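Local structure of Exo-beta-1,3-galactanase (5FLW) at residues Gly140-Gln143 and Gly149-Met152; Ile162-Asp167 and Thr171-Val176. The protein probably hydrolyses beta-1,3-linked galactans from the chain end, as a putative exo-beta-1,3-galactanase of glycoside hydrolase family 43. One frame throughout, in Å; residues are numbered along the deposited sequence. Where two conformers were deposited one is given.

Overall arrangement
Both contacts belong to one four-stranded antiparallel sheet, one of five in the five-bladed beta-propeller expected of glycoside hydrolase family 43. Interaction 1 pairs strands 139-143 and 149-155, and interaction 2 pairs strands 159-165 and 172-179, so they follow in series along the chain. Their centres are about 9 Å apart, at about 10 Å and 18 Å from the centre of the chain respectively, which places interaction 1 on the inner side of the blade and interaction 2 on the outer. Strands 149-155 and 159-165 join them: Ile-151 O lies 2.8 Å from Tyr-163 N, a probable hydrogen bond, so the two hairpins make one continuous blade running from the propeller's centre outward.

Interaction 1 of 2, residues Gly140-Gln143 and Gly149-Met152; sequences GVFQ and GYIM
Met-152 folds its thioether back over Gly-140 and Val-141, while the rings of Phe-142 and Tyr-150 stand side by side on the same face of the sheet, pointing the same way. This is the inner beta hairpin of a propeller blade, its two strands running antiparallel with axes 4.6 Å apart at closest approach. Bends at chi2 (86°) and chi3 (77°) turn the methionine chain across the neighbouring strand, bringing CE of Met-152 to 3.7 Å from N of Val-141. The sulfur also packs beside Phe-142, with SD of Met-152 4.1 Å from CB of Phe-142. Between the two aromatic residues the contact is limited, CD2 of Phe-142 lying 4.0 Å from CD1 of Tyr-150; the backbone carbonyl of Phe-142 meets the tyrosine ring at its edge, in plane. This apolar face continues onto strand 191-196, where Phe-142 and Met-152 both touch Ile-193. Val-141 and Ile-151 occupy the other face as a non-hydrogen-bonded pair and barely meet, and Val-141 packs instead on Lys-85 and Leu-87 of strand 80-88.

Outward from the side chains, two hydrogen-bonded pairs close the ladder, Gly-140 with Met-152 and Phe-142 with Tyr-150. Each pair exchanges two backbone bonds, so all four residues use both N and O across the strands. CA-H...O contacts supplement them, one from CA of Val-141 to O of Tyr-150. At the polar end the side chain of Gln-143, on the face of Val-141, is hydrogen-bonded through NE2 to OH of Tyr-169 and O of His-88, and its backbone O accepts a hydrogen bond from OH of Tyr-256. The ladder is less regular toward this end: N of Tyr-150 reaches O of Phe-142 at 2.8 Å, but with an N-H...O angle of only 133°.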
loop_
_atom_site.group_PDB
_atom_site.type_symbol
_atom_site.label_atom_id
_atom_site.label_comp_id
_atom_site.label_asym_id
_atom_site.label_seq_id
_atom_site.Cartn_x
_atom_site.Cartn_y
_atom_site.Cartn_z
ATOM N N GLY A 140 -2.414 3.906 2.676
ATOM C CA GLY A 140 -2.658 2.481 2.773
ATOM C C GLY A 140 -4.025 2.270 3.398
ATOM O O GLY A 140 -4.676 3.230 3.800
ATOM N N VAL A 141 -4.468 1.010 3.466
ATOM C CA VAL A 141 -5.758 0.698 4.082
ATOM C C VAL A 141 -5.632 -0.432 5.109
ATOM O O VAL A 141 -4.730 -1.279 5.050
ATOM C CB VAL A 141 -6.870 0.381 3.048
ATOM C CG1 VAL A 141 -7.179 1.620 2.179
ATOM C CG2 VAL A 141 -6.476 -0.828 2.192
ATOM N N PHE A 142 -6.588 -0.460 6.043
ATOM C CA PHE A 142 -6.679 -1.551 7.002
ATOM C C PHE A 142 -8.150 -1.776 7.368
ATOM O O PHE A 142 -8.894 -0.823 7.605
ATOM C CB PHE A 142 -5.813 -1.282 8.252
ATOM C CG PHE A 142 -5.994 -2.307 9.352
ATOM C CD1 PHE A 142 -5.459 -3.585 9.234
ATOM C CD2 PHE A 142 -6.716 -1.997 10.495
ATOM C CE1 PHE A 142 -5.652 -4.520 10.222
ATOM C CE2 PHE A 142 -6.902 -2.931 11.481
ATOM C CZ PHE A 142 -6.368 -4.198 11.343
ATOM N N GLN A 143 -8.561 -3.040 7.395
ATOM C CA GLN A 143 -9.909 -3.430 7.792
ATOM C C GLN A 143 -9.807 -4.324 9.027
ATOM O O GLN A 143 -9.184 -5.394 8.977
ATOM C CB GLN A 143 -10.612 -4.148 6.646
ATOM C CG GLN A 143 -12.020 -4.526 6.942
ATOM C CD GLN A 143 -12.722 -5.039 5.717
ATOM O OE1 GLN A 143 -12.328 -6.065 5.134
ATOM N NE2 GLN A 143 -13.752 -4.314 5.284
ATOM N N GLY A 149 -13.269 0.188 8.754
ATOM C CA GLY A 149 -12.288 0.444 7.718
ATOM C C GLY A 149 -11.485 1.693 8.031
ATOM O O GLY A 149 -12.007 2.657 8.614
ATOM N N TYR A 150 -10.219 1.686 7.610
ATOM C CA TYR A 150 -9.294 2.771 7.883
ATOM C C TYR A 150 -8.445 3.046 6.658
ATOM O O TYR A 150 -8.065 2.126 5.915
ATOM C CB TYR A 150 -8.336 2.419 9.047
ATOM C CG TYR A 150 -9.091 2.099 10.298
ATOM C CD1 TYR A 150 -9.543 0.805 10.561
ATOM C CD2 TYR A 150 -9.389 3.107 11.223
ATOM C CE1 TYR A 150 -10.291 0.519 11.729
ATOM C CE2 TYR A 150 -10.119 2.835 12.383
ATOM C CZ TYR A 150 -10.570 1.550 12.644
ATOM O OH TYR A 150 -11.289 1.340 13.803
ATOM N N ILE A 151 -8.124 4.319 6.483
ATOM C CA ILE A 151 -7.132 4.726 5.507
ATOM C C ILE A 151 -5.987 5.414 6.253
ATOM O O ILE A 151 -6.218 6.299 7.090
ATOM C CB ILE A 151 -7.754 5.579 4.381
ATOM C CG1 ILE A 151 -6.711 5.934 3.316
ATOM C CG2 ILE A 151 -8.407 6.821 4.926
ATOM C CD1 ILE A 151 -7.326 6.420 2.035
ATOM N N MET A 152 -4.758 4.965 5.981
ATOM C CA MET A 152 -3.578 5.614 6.533
ATOM C C MET A 152 -3.084 6.616 5.511
ATOM O O MET A 152 -3.117 6.344 4.305
ATOM C CB MET A 152 -2.467 4.605 6.875
ATOM C CG MET A 152 -2.874 3.514 7.872
ATOM S SD MET A 152 -3.677 2.056 7.132
ATOM C CE MET A 152 -2.249 1.196 6.425
#

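Interaction 2 of 2, residues Ile162-Asp167 and Thr171-Val176; sequences IYRLAD and TIVEDV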
loop_
_atom_site.group_PDB
_atom_site.type_symbol
_atom_site.label_atom_id
_atom_site.label_comp_id
_atom_site.label_asym_id
_atom_site.label_seq_id
_atom_site.Cartn_x
_atom_site.Cartn_y
_atom_site.Cartn_z
ATOM N N ILE A 162 -4.011 7.687 10.886
ATOM C CA ILE A 162 -4.981 6.611 10.711
ATOM C C ILE A 162 -6.344 7.288 10.745
ATOM O O ILE A 162 -6.716 7.894 11.760
ATOM C CB ILE A 162 -4.879 5.549 11.819
ATOM C CG1 ILE A 162 -3.468 4.921 11.854
ATOM C CG2 ILE A 162 -5.980 4.503 11.636
ATOM C CD1 ILE A 162 -3.225 3.939 12.983
ATOM N N TYR A 163 -7.066 7.244 9.624
ATOM C CA TYR A 163 -8.389 7.843 9.502
ATOM C C TYR A 163 -9.442 6.741 9.469
ATOM O O TYR A 163 -9.311 5.787 8.692
ATOM C CB TYR A 163 -8.487 8.597 8.184
ATOM C CG TYR A 163 -7.725 9.896 8.088
ATOM C CD1 TYR A 163 -7.875 10.902 9.059
ATOM C CD2 TYR A 163 -6.910 10.155 6.981
ATOM C CE1 TYR A 163 -7.195 12.122 8.930
ATOM C CE2 TYR A 163 -6.226 11.352 6.857
ATOM C CZ TYR A 163 -6.378 12.329 7.818
ATOM O OH TYR A 163 -5.700 13.506 7.688
ATOM N N ARG A 164 -10.494 6.879 10.272
ATOM C CA ARG A 164 -11.592 5.922 10.229
ATOM C C ARG A 164 -12.606 6.347 9.166
ATOM O O ARG A 164 -12.970 7.522 9.083
ATOM C CB ARG A 164 -12.272 5.757 11.589
ATOM C CG ARG A 164 -13.356 4.665 11.624
ATOM C CD ARG A 164 -13.777 4.320 13.036
ATOM N NE ARG A 164 -14.197 5.509 13.792
ATOM C CZ ARG A 164 -15.457 5.928 13.929
ATOM N NH1 ARG A 164 -16.452 5.245 13.365
ATOM N NH2 ARG A 164 -15.734 7.022 14.650
ATOM N N LEU A 165 -13.055 5.378 8.367
ATOM C CA LEU A 165 -14.023 5.635 7.316
ATOM C C LEU A 165 -15.443 5.585 7.876
ATOM O O LEU A 165 -15.734 4.862 8.847
ATOM C CB LEU A 165 -13.900 4.557 6.237
ATOM C CG LEU A 165 -12.574 4.542 5.470
ATOM C CD1 LEU A 165 -12.339 3.192 4.765
ATOM C CD2 LEU A 165 -12.560 5.672 4.452
ATOM N N ALA A 166 -16.339 6.320 7.208
ATOM C CA ALA A 166 -17.769 6.168 7.420
ATOM C C ALA A 166 -18.178 4.730 7.095
ATOM O O ALA A 166 -17.447 3.982 6.424
ATOM C CB ALA A 166 -18.520 7.119 6.487
ATOM N N ASP A 167 -19.361 4.335 7.583
ATOM C CA ASP A 167 -19.834 2.964 7.372
ATOM C C ASP A 167 -19.990 2.613 5.902
ATOM O O ASP A 167 -19.919 1.433 5.550
ATOM C CB ASP A 167 -21.184 2.724 8.049
ATOM C CG ASP A 167 -21.090 2.664 9.558
ATOM O OD1 ASP A 167 -19.967 2.501 10.097
ATOM O OD2 ASP A 167 -22.155 2.817 10.201
ATOM N N THR A 171 -16.116 8.213 2.815
ATOM C CA THR A 171 -15.449 9.388 3.366
ATOM C C THR A 171 -14.898 9.059 4.758
ATOM O O THR A 171 -15.024 7.934 5.243
ATOM C CB THR A 171 -16.362 10.619 3.329
ATOM O OG1 THR A 171 -15.559 11.776 3.581
ATOM C CG2 THR A 171 -17.486 10.509 4.362
ATOM N N ILE A 172 -14.246 10.058 5.377
ATOM C CA ILE A 172 -13.533 9.932 6.648
ATOM C C ILE A 172 -14.336 10.622 7.744
ATOM O O ILE A 172 -14.837 11.736 7.546
ATOM C CB ILE A 172 -12.164 10.617 6.515
ATOM C CG1 ILE A 172 -11.334 9.938 5.436
ATOM C CG2 ILE A 172 -11.426 10.656 7.862
ATOM C CD1 ILE A 172 -10.095 10.811 5.088
ATOM N N VAL A 173 -14.430 9.972 8.906
ATOM C CA VAL A 173 -15.218 10.482 10.024
ATOM C C VAL A 173 -14.401 10.679 11.298
ATOM O O VAL A 173 -14.921 11.268 12.259
ATOM C CB VAL A 173 -16.482 9.621 10.308
ATOM C CG1 VAL A 173 -17.402 9.520 9.066
ATOM C CG2 VAL A 173 -16.122 8.242 10.839
ATOM N N GLU A 174 -13.140 10.234 11.345
ATOM C CA GLU A 174 -12.362 10.390 12.566
ATOM C C GLU A 174 -10.868 10.377 12.266
ATOM O O GLU A 174 -10.388 9.544 11.494
ATOM C CB GLU A 174 -12.685 9.299 13.597
ATOM C CG GLU A 174 -12.006 9.528 14.930
ATOM C CD GLU A 174 -12.024 8.312 15.821
ATOM O OE1 GLU A 174 -12.753 7.343 15.502
ATOM O OE2 GLU A 174 -11.302 8.324 16.838
ATOM N N ASP A 175 -10.145 11.299 12.898
ATOM C CA ASP A 175 -8.673 11.305 12.872
ATOM C C ASP A 175 -8.251 10.460 14.081
ATOM O O ASP A 175 -8.185 10.940 15.213
ATOM C CB ASP A 175 -8.162 12.749 12.885
ATOM C CG ASP A 175 -6.666 12.885 12.604
ATOM O OD1 ASP A 175 -6.001 11.905 12.187
ATOM O OD2 ASP A 175 -6.172 14.023 12.746
ATOM N N VAL A 176 -8.040 9.159 13.824
ATOM C CA VAL A 176 -7.840 8.184 14.905
ATOM C C VAL A 176 -6.484 8.389 15.572
ATOM O O VAL A 176 -6.355 8.310 16.809
ATOM C CB VAL A 176 -7.978 6.746 14.354
ATOM C CG1 VAL A 176 -7.526 5.709 15.377
ATOM C CG2 VAL A 176 -9.386 6.469 13.926
#
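Arg-164 and Glu-174 cross the outer hairpin of the propeller blade with their flat groups steeply turned, guanidinium and carboxylate planes 74° apart. The salt bridge is side-on and converges on one oxygen: OE1 of Glu-174 lies 2.9 Å from NE and 3.1 Å from NH2 of Arg-164. This oxygen sits at the edge of the guanidinium, nearly in its plane; toward the carboxylate, NE arrives nearly along the C-O axis, while NH2 comes from the anti side, out of the carboxylate plane. A bend at chi3 (54°) swings the guanidinium back across the strands to this oxygen. The other carboxylate oxygen, OE2, is hydrogen-bonded to His-224, so both carboxylate oxygens are held.

CG2 of Val-173 lies over one guanidinium face, offset toward the rim. It can do so because a classic beta bulge sets Val-173 and Glu-174 together opposite Arg-164; N of Val-173 bonds to O of Arg-164, and N of Arg-164 to O of Glu-174.

On the face that carries Tyr-163 and Asp-175, the tyrosine is crossed obliquely by Ile-172: CD1 of Ile-172 is 4.2 Å from the ring centroid, an off-centre CH-pi contact 28° from the normal, and its CG2 is 3.6 Å from CB of Tyr-163. The carboxylate of Asp-175, inclined to the same ring, brings OD1 to 3.5 Å from CE1 of Tyr-163, and that oxygen is hydrogen-bonded to His-161, whose ring stacks on the tyrosine. Trp-131 also meets the Tyr-163 ring, placing this side against the loop that follows strand 124-129. Beyond the bulge, where the strands give way to the turn, N of Ala-166 donates to O of Thr-171 at 2.9 Å.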